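Local coordinates for protein collagen adhesin (Staphylococcus aureus, PDB 2F68) that probably lets the bacterium adhere to host tissue by wrapping two linked beta-rich domains around collagen in a "collagen hug", at residues A[53-58]-A[129-134]; A[78-83]-A[98-103]; A[274-279]-A[289-294]. All blocks are in the same frame, centred on the assembly; numbering follows the deposited sequence.

Contact 1: A[53-58]-A[129-134]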
loop_
_atom_site.group_PDB
_atom_site.type_symbol
_atom_site.label_atom_id
_atom_site.label_comp_id
_atom_site.label_asym_id
_atom_site.label_seq_id
_atom_site.Cartn_x
_atom_site.Cartn_y
_atom_site.Cartn_z
ATOM N N LYS A 53 -5.636 -0.618 22.460
ATOM C CA LYS A 53 -4.565 -1.049 21.562
ATOM C C LYS A 53 -4.904 -2.322 20.791
ATOM O O LYS A 53 -5.456 -3.274 21.351
ATOM C CB LYS A 53 -3.257 -1.243 22.336
ATOM C CG LYS A 53 -2.554 0.051 22.717
ATOM C CD LYS A 53 -1.222 -0.229 23.393
ATOM C CE LYS A 53 -0.458 1.055 23.667
ATOM N NZ LYS A 53 0.845 0.795 24.336
ATOM N N VAL A 54 -4.570 -2.321 19.503
ATOM C CA VAL A 54 -4.707 -3.499 18.648
ATOM C C VAL A 54 -3.312 -3.929 18.189
ATOM O O VAL A 54 -2.643 -3.208 17.443
ATOM C CB VAL A 54 -5.629 -3.231 17.426
ATOM C CG1 VAL A 54 -5.770 -4.482 16.569
ATOM C CG2 VAL A 54 -7.003 -2.745 17.878
ATOM N N ALA A 55 -2.882 -5.102 18.649
ATOM C CA ALA A 55 -1.524 -5.590 18.402
ATOM C C ALA A 55 -1.476 -6.777 17.441
ATOM O O ALA A 55 -2.418 -7.570 17.367
ATOM C CB ALA A 55 -0.844 -5.943 19.721
ATOM N N TRP A 56 -0.365 -6.884 16.715
ATOM C CA TRP A 56 -0.135 -7.961 15.750
ATOM C C TRP A 56 1.367 -8.222 15.571
ATOM O O TRP A 56 2.181 -7.347 15.877
ATOM C CB TRP A 56 -0.787 -7.628 14.401
ATOM C CG TRP A 56 -0.481 -6.249 13.886
ATOM C CD1 TRP A 56 0.719 -5.791 13.421
ATOM C CD2 TRP A 56 -1.399 -5.154 13.768
ATOM N NE1 TRP A 56 0.608 -4.479 13.029
ATOM C CE2 TRP A 56 -0.681 -4.063 13.230
ATOM C CE3 TRP A 56 -2.758 -4.989 14.068
ATOM C CZ2 TRP A 56 -1.276 -2.821 12.985
ATOM C CZ3 TRP A 56 -3.349 -3.753 13.825
ATOM C CH2 TRP A 56 -2.607 -2.686 13.288
ATOM N N PRO A 57 1.742 -9.428 15.084
ATOM C CA PRO A 57 3.157 -9.732 14.840
ATOM C C PRO A 57 3.792 -8.811 13.797
ATOM O O PRO A 57 3.226 -8.602 12.720
ATOM C CB PRO A 57 3.126 -11.181 14.333
ATOM C CG PRO A 57 1.735 -11.397 13.853
ATOM C CD PRO A 57 0.877 -10.577 14.756
ATOM N N THR A 58 4.957 -8.265 14.135
ATOM C CA THR A 58 5.681 -7.343 13.257
ATOM C C THR A 58 6.941 -7.984 12.671
ATOM O O THR A 58 7.523 -7.466 11.715
ATOM C CB THR A 58 6.066 -6.037 13.992
ATOM O OG1 THR A 58 6.786 -6.351 15.190
ATOM C CG2 THR A 58 4.822 -5.230 14.347
ATOM N N THR A 129 -1.595 -13.919 14.596
ATOM C CA THR A 129 -2.574 -13.683 15.655
ATOM C C THR A 129 -2.666 -12.199 16.012
ATOM O O THR A 129 -1.731 -11.624 16.577
ATOM C CB THR A 129 -2.255 -14.517 16.922
ATOM O OG1 THR A 129 -2.043 -15.887 16.557
ATOM C CG2 THR A 129 -3.398 -14.437 17.930
ATOM N N ILE A 130 -3.799 -11.590 15.670
ATOM C CA ILE A 130 -4.073 -10.197 16.016
ATOM C C ILE A 130 -4.857 -10.149 17.327
ATOM O O ILE A 130 -5.893 -10.806 17.464
ATOM C CB ILE A 130 -4.830 -9.458 14.878
ATOM C CG1 ILE A 130 -3.998 -9.477 13.587
ATOM C CG2 ILE A 130 -5.161 -8.021 15.287
ATOM C CD1 ILE A 130 -4.754 -9.067 12.334
ATOM N N THR A 131 -4.347 -9.380 18.287
ATOM C CA THR A 131 -4.926 -9.313 19.630
ATOM C C THR A 131 -5.345 -7.897 20.023
ATOM O O THR A 131 -4.699 -6.918 19.643
ATOM C CB THR A 131 -3.947 -9.850 20.702
ATOM O OG1 THR A 131 -2.699 -9.152 20.610
ATOM C CG2 THR A 131 -3.707 -11.345 20.526
ATOM N N SER A 132 -6.434 -7.807 20.784
ATOM C CA SER A 132 -6.904 -6.544 21.351
ATOM C C SER A 132 -7.570 -6.803 22.702
ATOM O O SER A 132 -8.751 -7.153 22.770
ATOM C CB SER A 132 -7.866 -5.835 20.392
ATOM O OG SER A 132 -8.256 -4.570 20.899
ATOM N N GLY A 133 -6.795 -6.639 23.771
ATOM C CA GLY A 133 -7.264 -6.915 25.127
ATOM C C GLY A 133 -7.323 -8.403 25.409
ATOM O O GLY A 133 -6.299 -9.088 25.377
ATOM N N ASN A 134 -8.526 -8.898 25.689
ATOM C CA ASN A 134 -8.748 -10.325 25.928
ATOM C C ASN A 134 -9.168 -11.078 24.665
ATOM O O ASN A 134 -9.247 -12.309 24.666
ATOM C CB ASN A 134 -9.787 -10.530 27.038
ATOM C CG ASN A 134 -9.290 -10.083 28.406
ATOM O OD1 ASN A 134 -10.071 -9.608 29.231
ATOM N ND2 ASN A 134 -7.993 -10.239 28.655
HETATM O O HOH W 1 -4.668 -4.811 23.512
#

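Contact 2: A[78-83]-A[98-103]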
loop_
_atom_site.group_PDB
_atom_site.type_symbol
_atom_site.label_atom_id
_atom_site.label_comp_id
_atom_site.label_asym_id
_atom_site.label_seq_id
_atom_site.Cartn_x
_atom_site.Cartn_y
_atom_site.Cartn_z
ATOM N N GLU A 78 -19.293 16.316 17.231
ATOM C CA GLU A 78 -18.220 16.552 18.194
ATOM C C GLU A 78 -17.263 15.364 18.252
ATOM O O GLU A 78 -17.684 14.230 18.489
ATOM C CB GLU A 78 -18.805 16.836 19.583
ATOM C CG GLU A 78 -17.841 17.506 20.561
ATOM C CD GLU A 78 -17.851 19.026 20.470
ATOM O OE1 GLU A 78 -17.769 19.572 19.349
ATOM O OE2 GLU A 78 -17.929 19.678 21.533
ATOM N N GLN A 79 -15.977 15.636 18.033
ATOM C CA GLN A 79 -14.942 14.606 18.078
ATOM C C GLN A 79 -14.635 14.218 19.523
ATOM O O GLN A 79 -14.191 15.049 20.320
ATOM C CB GLN A 79 -13.674 15.081 17.358
ATOM C CG GLN A 79 -12.646 13.981 17.097
ATOM C CD GLN A 79 -11.410 14.481 16.367
ATOM O OE1 GLN A 79 -11.502 15.261 15.418
ATOM N NE2 GLN A 79 -10.242 14.023 16.805
ATOM N N VAL A 80 -14.881 12.951 19.850
ATOM C CA VAL A 80 -14.686 12.438 21.210
ATOM C C VAL A 80 -13.490 11.486 21.318
ATOM O O VAL A 80 -13.010 11.205 22.418
ATOM C CB VAL A 80 -15.968 11.751 21.765
ATOM C CG1 VAL A 80 -17.096 12.762 21.924
ATOM C CG2 VAL A 80 -16.405 10.586 20.877
ATOM N N GLY A 81 -13.017 11.003 20.171
ATOM C CA GLY A 81 -11.875 10.091 20.118
ATOM C C GLY A 81 -11.154 10.116 18.783
ATOM O O GLY A 81 -11.542 10.850 17.870
ATOM N N GLN A 82 -10.100 9.309 18.671
ATOM C CA GLN A 82 -9.300 9.237 17.449
ATOM C C GLN A 82 -8.727 7.838 17.227
ATOM O O GLN A 82 -8.213 7.211 18.157
ATOM C CB GLN A 82 -8.171 10.274 17.486
ATOM C CG GLN A 82 -7.559 10.591 16.126
ATOM C CD GLN A 82 -6.429 11.602 16.207
ATOM O OE1 GLN A 82 -5.487 11.441 16.984
ATOM N NE2 GLN A 82 -6.515 12.648 15.394
ATOM N N ALA A 83 -8.825 7.361 15.987
ATOM C CA ALA A 83 -8.277 6.066 15.596
ATOM C C ALA A 83 -7.000 6.249 14.779
ATOM O O ALA A 83 -7.048 6.679 13.625
ATOM C CB ALA A 83 -9.308 5.264 14.809
ATOM N N VAL A 98 -15.549 12.587 25.841
ATOM C CA VAL A 98 -16.170 11.269 26.000
ATOM C C VAL A 98 -16.762 11.078 27.406
ATOM O O VAL A 98 -17.571 10.173 27.630
ATOM C CB VAL A 98 -15.180 10.119 25.634
ATOM C CG1 VAL A 98 -14.248 9.788 26.801
ATOM C CG2 VAL A 98 -15.935 8.877 25.173
ATOM N N GLU A 99 -16.362 11.942 28.337
ATOM C CA GLU A 99 -16.802 11.859 29.733
ATOM C C GLU A 99 -18.246 12.321 29.937
ATOM O O GLU A 99 -18.887 11.943 30.921
ATOM C CB GLU A 99 -15.858 12.648 30.646
ATOM C CG GLU A 99 -14.476 12.018 30.812
ATOM C CD GLU A 99 -13.598 12.747 31.819
ATOM O OE1 GLU A 99 -13.859 13.934 32.109
ATOM O OE2 GLU A 99 -12.635 12.126 32.318
ATOM N N LYS A 100 -18.752 13.132 29.009
ATOM C CA LYS A 100 -20.137 13.605 29.060
ATOM C C LYS A 100 -21.123 12.571 28.505
ATOM O O LYS A 100 -22.337 12.708 28.673
ATOM C CB LYS A 100 -20.286 14.947 28.326
ATOM C CG LYS A 100 -20.142 14.872 26.808
ATOM C CD LYS A 100 -20.379 16.230 26.161
ATOM C CE LYS A 100 -20.352 16.141 24.640
ATOM N NZ LYS A 100 -18.992 15.850 24.104
ATOM N N LEU A 101 -20.591 11.541 27.851
ATOM C CA LEU A 101 -21.406 10.509 27.215
ATOM C C LEU A 101 -21.597 9.279 28.101
ATOM O O LEU A 101 -20.653 8.807 28.740
ATOM C CB LEU A 101 -20.799 10.092 25.870
ATOM C CG LEU A 101 -20.721 11.126 24.741
ATOM C CD1 LEU A 101 -19.724 10.675 23.689
ATOM C CD2 LEU A 101 -22.088 11.384 24.116
ATOM N N SER A 102 -22.828 8.776 28.128
ATOM C CA SER A 102 -23.167 7.544 28.835
ATOM C C SER A 102 -23.673 6.496 27.847
ATOM O O SER A 102 -24.121 6.840 26.749
ATOM C CB SER A 102 -24.218 7.814 29.916
ATOM O OG SER A 102 -25.401 8.360 29.359
ATOM N N ASP A 103 -23.604 5.224 28.247
ATOM C CA ASP A 103 -23.969 4.086 27.389
ATOM C C ASP A 103 -23.150 4.089 26.094
ATOM O O ASP A 103 -23.690 3.944 24.994
ATOM C CB ASP A 103 -25.478 4.074 27.093
ATOM C CG ASP A 103 -26.330 4.143 28.353
ATOM O OD1 ASP A 103 -26.055 3.390 29.311
ATOM O OD2 ASP A 103 -27.284 4.948 28.377
#

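Contact 3: A[274-279]-A[289-294]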
loop_
_atom_site.group_PDB
_atom_site.type_symbol
_atom_site.label_atom_id
_atom_site.label_comp_id
_atom_site.label_asym_id
_atom_site.label_seq_id
_atom_site.Cartn_x
_atom_site.Cartn_y
_atom_site.Cartn_z
ATOM N N SER A 274 -0.720 2.077 -19.861
ATOM C CA SER A 274 0.483 2.070 -20.697
ATOM C C SER A 274 0.334 1.209 -21.951
ATOM O O SER A 274 -0.329 0.169 -21.931
ATOM C CB SER A 274 1.703 1.616 -19.889
ATOM O OG SER A 274 1.559 0.279 -19.445
ATOM N N GLN A 275 0.963 1.659 -23.036
ATOM C CA GLN A 275 0.988 0.925 -24.302
ATOM C C GLN A 275 2.431 0.588 -24.674
ATOM O O GLN A 275 3.337 1.393 -24.448
ATOM C CB GLN A 275 0.329 1.737 -25.421
ATOM C CG GLN A 275 -1.157 2.039 -25.212
ATOM C CD GLN A 275 -1.403 3.265 -24.344
ATOM O OE1 GLN A 275 -0.754 4.300 -24.506
ATOM N NE2 GLN A 275 -2.352 3.153 -23.422
ATOM N N ALA A 276 2.637 -0.595 -25.249
ATOM C CA ALA A 276 3.986 -1.091 -25.525
ATOM C C ALA A 276 4.230 -1.440 -26.993
ATOM O O ALA A 276 3.391 -2.068 -27.644
ATOM C CB ALA A 276 4.297 -2.289 -24.637
ATOM N N TRP A 277 5.391 -1.025 -27.497
ATOM C CA TRP A 277 5.847 -1.373 -28.841
ATOM C C TRP A 277 7.193 -2.091 -28.772
ATOM O O TRP A 277 8.225 -1.468 -28.506
ATOM C CB TRP A 277 5.968 -0.122 -29.717
ATOM C CG TRP A 277 4.659 0.443 -30.176
ATOM C CD1 TRP A 277 4.026 0.185 -31.358
ATOM C CD2 TRP A 277 3.827 1.370 -29.469
ATOM N NE1 TRP A 277 2.848 0.891 -31.429
ATOM C CE2 TRP A 277 2.701 1.627 -30.284
ATOM C CE3 TRP A 277 3.922 2.008 -28.223
ATOM C CZ2 TRP A 277 1.676 2.495 -29.894
ATOM C CZ3 TRP A 277 2.901 2.871 -27.837
ATOM C CH2 TRP A 277 1.793 3.105 -28.672
ATOM N N TYR A 278 7.171 -3.404 -29.004
ATOM C CA TYR A 278 8.385 -4.224 -28.967
ATOM C C TYR A 278 8.265 -5.498 -29.803
ATOM O O TYR A 278 7.163 -5.902 -30.178
ATOM C CB TYR A 278 8.766 -4.574 -27.519
ATOM C CG TYR A 278 7.745 -5.418 -26.783
ATOM C CD1 TYR A 278 7.770 -6.812 -26.867
ATOM C CD2 TYR A 278 6.763 -4.824 -25.992
ATOM C CE1 TYR A 278 6.836 -7.591 -26.192
ATOM C CE2 TYR A 278 5.824 -5.595 -25.311
ATOM C CZ TYR A 278 5.868 -6.975 -25.415
ATOM O OH TYR A 278 4.943 -7.742 -24.743
ATOM N N GLN A 279 9.408 -6.122 -30.086
ATOM C CA GLN A 279 9.448 -7.418 -30.761
ATOM C C GLN A 279 10.686 -8.222 -30.365
ATOM O O GLN A 279 11.804 -7.902 -30.779
ATOM C CB GLN A 279 9.382 -7.253 -32.287
ATOM C CG GLN A 279 9.366 -8.576 -33.058
ATOM C CD GLN A 279 9.279 -8.397 -34.566
ATOM O OE1 GLN A 279 9.274 -7.276 -35.078
ATOM N NE2 GLN A 279 9.210 -9.512 -35.286
ATOM N N LYS A 289 0.059 -2.757 -27.503
ATOM C CA LYS A 289 -0.751 -3.595 -26.622
ATOM C C LYS A 289 -0.871 -2.940 -25.249
ATOM O O LYS A 289 0.098 -2.382 -24.730
ATOM C CB LYS A 289 -0.145 -4.996 -26.499
ATOM C CG LYS A 289 -1.079 -6.041 -25.901
ATOM C CD LYS A 289 -0.407 -7.404 -25.820
ATOM C CE LYS A 289 -1.308 -8.437 -25.157
ATOM N NZ LYS A 289 -1.496 -8.183 -23.699
ATOM N N SER A 290 -2.068 -3.011 -24.669
ATOM C CA SER A 290 -2.349 -2.384 -23.381
ATOM C C SER A 290 -1.844 -3.216 -22.206
ATOM O O SER A 290 -2.064 -4.428 -22.146
ATOM C CB SER A 290 -3.849 -2.123 -23.228
ATOM O OG SER A 290 -4.307 -1.206 -24.204
ATOM N N PHE A 291 -1.160 -2.547 -21.281
ATOM C CA PHE A 291 -0.696 -3.164 -20.042
ATOM C C PHE A 291 -1.027 -2.245 -18.868
ATOM O O PHE A 291 -0.193 -1.453 -18.427
ATOM C CB PHE A 291 0.808 -3.459 -20.106
ATOM C CG PHE A 291 1.186 -4.474 -21.150
ATOM C CD1 PHE A 291 1.618 -4.068 -22.410
ATOM C CD2 PHE A 291 1.112 -5.836 -20.875
ATOM C CE1 PHE A 291 1.971 -5.004 -23.380
ATOM C CE2 PHE A 291 1.460 -6.780 -21.839
ATOM C CZ PHE A 291 1.891 -6.362 -23.093
ATOM N N ASN A 292 -2.259 -2.358 -18.376
ATOM C CA ASN A 292 -2.784 -1.448 -17.358
ATOM C C ASN A 292 -2.804 -2.063 -15.960
ATOM O O ASN A 292 -2.839 -3.287 -15.813
ATOM C CB ASN A 292 -4.196 -0.976 -17.737
ATOM C CG ASN A 292 -4.331 -0.620 -19.214
ATOM O OD1 ASN A 292 -5.296 -1.017 -19.868
ATOM N ND2 ASN A 292 -3.366 0.126 -19.743
ATOM N N HIS A 293 -2.783 -1.206 -14.941
ATOM C CA HIS A 293 -2.865 -1.647 -13.549
ATOM C C HIS A 293 -3.672 -0.673 -12.694
ATOM O O HIS A 293 -3.605 0.544 -12.889
ATOM C CB HIS A 293 -1.469 -1.840 -12.955
ATOM C CG HIS A 293 -1.455 -2.668 -11.707
ATOM N ND1 HIS A 293 -1.474 -2.114 -10.445
ATOM C CD2 HIS A 293 -1.435 -4.010 -11.530
ATOM C CE1 HIS A 293 -1.461 -3.080 -9.544
ATOM N NE2 HIS A 293 -1.437 -4.240 -10.175
ATOM N N THR A 294 -4.428 -1.223 -11.746
ATOM C CA THR A 294 -5.279 -0.431 -10.862
ATOM C C THR A 294 -4.970 -0.738 -9.396
ATOM O O THR A 294 -4.954 -1.901 -8.984
ATOM C CB THR A 294 -6.780 -0.686 -11.148
ATOM O OG1 THR A 294 -7.022 -0.615 -12.559
ATOM C CG2 THR A 294 -7.653 0.341 -10.438
HETATM O O HOH W 2 -4.673 1.091 -22.066
#

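Contact 1: A[53-58]-A[129-134]
Ala55 and Thr131 face each other as an antiparallel hydrogen-bonded pair, a single bridge and the backbone centre of this contact. Ala55 N gives its hydrogen to Thr131 O at 2.8 Å, and Thr131 N returns one to Ala55 O at the same length. Both bonds are nearly straight, with 162° at the hydrogen. Beyond the bridge, at the start of 53-58, the side chain of Ser132 takes over from the backbone: its OG donates to Lys53 O over 3.1 Å, from above the carbonyl plane. The torsion behind this sets OG anti to the backbone N of Ser132 (chi1 -176°). Lys53 O also accepts a hydrogen from a water, which in turn accepts one from Gly133 N at 2.8 Å, so this carbonyl is gripped twice and the water prolongs the pairing beyond the last direct bond.

On the buried side the contact is mostly apolar, with Ser132 OG beside Val54 CG2. Val54 CG1 lies 3.8 Å from Ile130 CG2, the two side chains crossing at a slant, while Ile130 CG1 meets CB of Trp56. Ile130 and Trp56 run side by side and point the same way, with Ile130 CG2 at the edge of the indole, near its plane. Past the bridge, Pro57 CD rests 3.3 Å from Thr129 O.

Further out, Trp56 NE1 makes a weak hydrogen bond to Pro87 O. Strand 50-54 is also paired with strand 89-94, and strand 127-132 with 135-141, so the bridge spans two parts of the Ig-like domain's sheet. Ile130 packs on Val22 of strand 17-27 and Val35 of strand 31-40, while Met37 of the latter touches Val54 and Ser132.

Contact 2: A[78-83]-A[98-103]
A classic beta bulge in strand 78-86, where Val80 and Gly81 both face Leu73 of the neighbouring strand, gives this contact of the Ig-like domain its setting. From the bulge Val80 points toward the loop that links strand 89-94 to strand 104-116, and it supplies most of the surface that 78-83 buries here. Its CG1, anti to the carbonyl carbon (chi1 -65°), reaches Leu101 CD1 at 3.8 Å, the two side chains meeting tip to tip. Val98 approaches with the root of its side chain: Val98 CB is 4.3 Å from Val80 CB and 4.0 Å from Val80 O.

Residues 98-100 have helical backbone angles, and Leu101 N makes a weak bond to Val98 O; in this turn Val98 and Leu101 both come up to Val80. Outside the two segments, Val75 of strand 62-75 touches both Val80 and Leu101, and Ile304 of strand 300-307 also packs on Val80.

At the outer end Lys100 crosses Glu78 at about a right angle, its NZ 4.1 Å from Glu78 CG. The lysine chain is extended until chi4 (-69°), where the bend places NZ. Lys97 engages both polar ends: its NZ forms a salt bridge with Glu78 OE2, and its backbone O accepts a hydrogen bond from Lys100 NZ.

No hydrogen bond joins the two segments directly, so the contact rests on apolar packing around Val80. Glu78 OE2 and Lys100 NZ are 4.7 Å apart, too far for contact between the charges, and any attraction between them is probably modest beside the pairing of Glu78 with Lys97.

Contact 3: A[274-279]-A[289-294]
Ser274 meets Phe291 through both its backbone and its side chain. Phe291 N donates to Ser274 O at 2.9 Å, an almost straight bond (171° at the hydrogen), and Ser274 OG donates back to Phe291 O at 2.7 Å. That hydroxyl sits between its own backbone N and carbonyl carbon (chi1 64°) and is also hydrogen-bonded to Tyr153 OH. Further along, Ala276 N gives its hydrogen to Lys289 O at 3.1 Å, while the return bond from Lys289 N to Ala276 O is weak at 3.4 Å.

These bonds tie neighbouring antiparallel strands, 269-278 and 289-296, in a sheet of the collagen-binding domain, with Gln275 and Ser290 as a non-hydrogen-bonded pair between them. A water accepts a weak bond from Gln275 NE2 (3.4 Å) and is hydrogen-bonded to Ser290 OG (3.2 Å); Gln275 OE1 pairs with Gln189 NE2 of strand 184-190.

Away from this polar face, Ala276 CB lies 3.8 Å from Phe291 CE1. Tyr278 and Phe291 reach toward each other tip to tip, Tyr278 OH 3.7 Å from Phe291 CZ, while Phe152 stacks on the tyrosine ring and Tyr153 meets Phe291 edge-to-face.

In the fold
Contacts 1 and 2 belong to one domain and reach the same large mixed sheet. Their centres are 23 Å apart and their nearest atoms about 9 Å, and contact 2 is nested in the chain loop that contact 1 closes. Contact 3 comes later in the sequence, in the collagen-binding domain on the opposite side of the chain's centre: its centre is 42 Å from that of contact 1 and 51 Å from that of contact 2. None of the three touches another. In the proposed hug model two domains close around collagen; contacts 1 and 2 lie in one of these domains, contact 3 in the other. Strand 300-307, which follows contact 3 in sequence, pairs with strand 104-116 in the sheet of contacts 1 and 2.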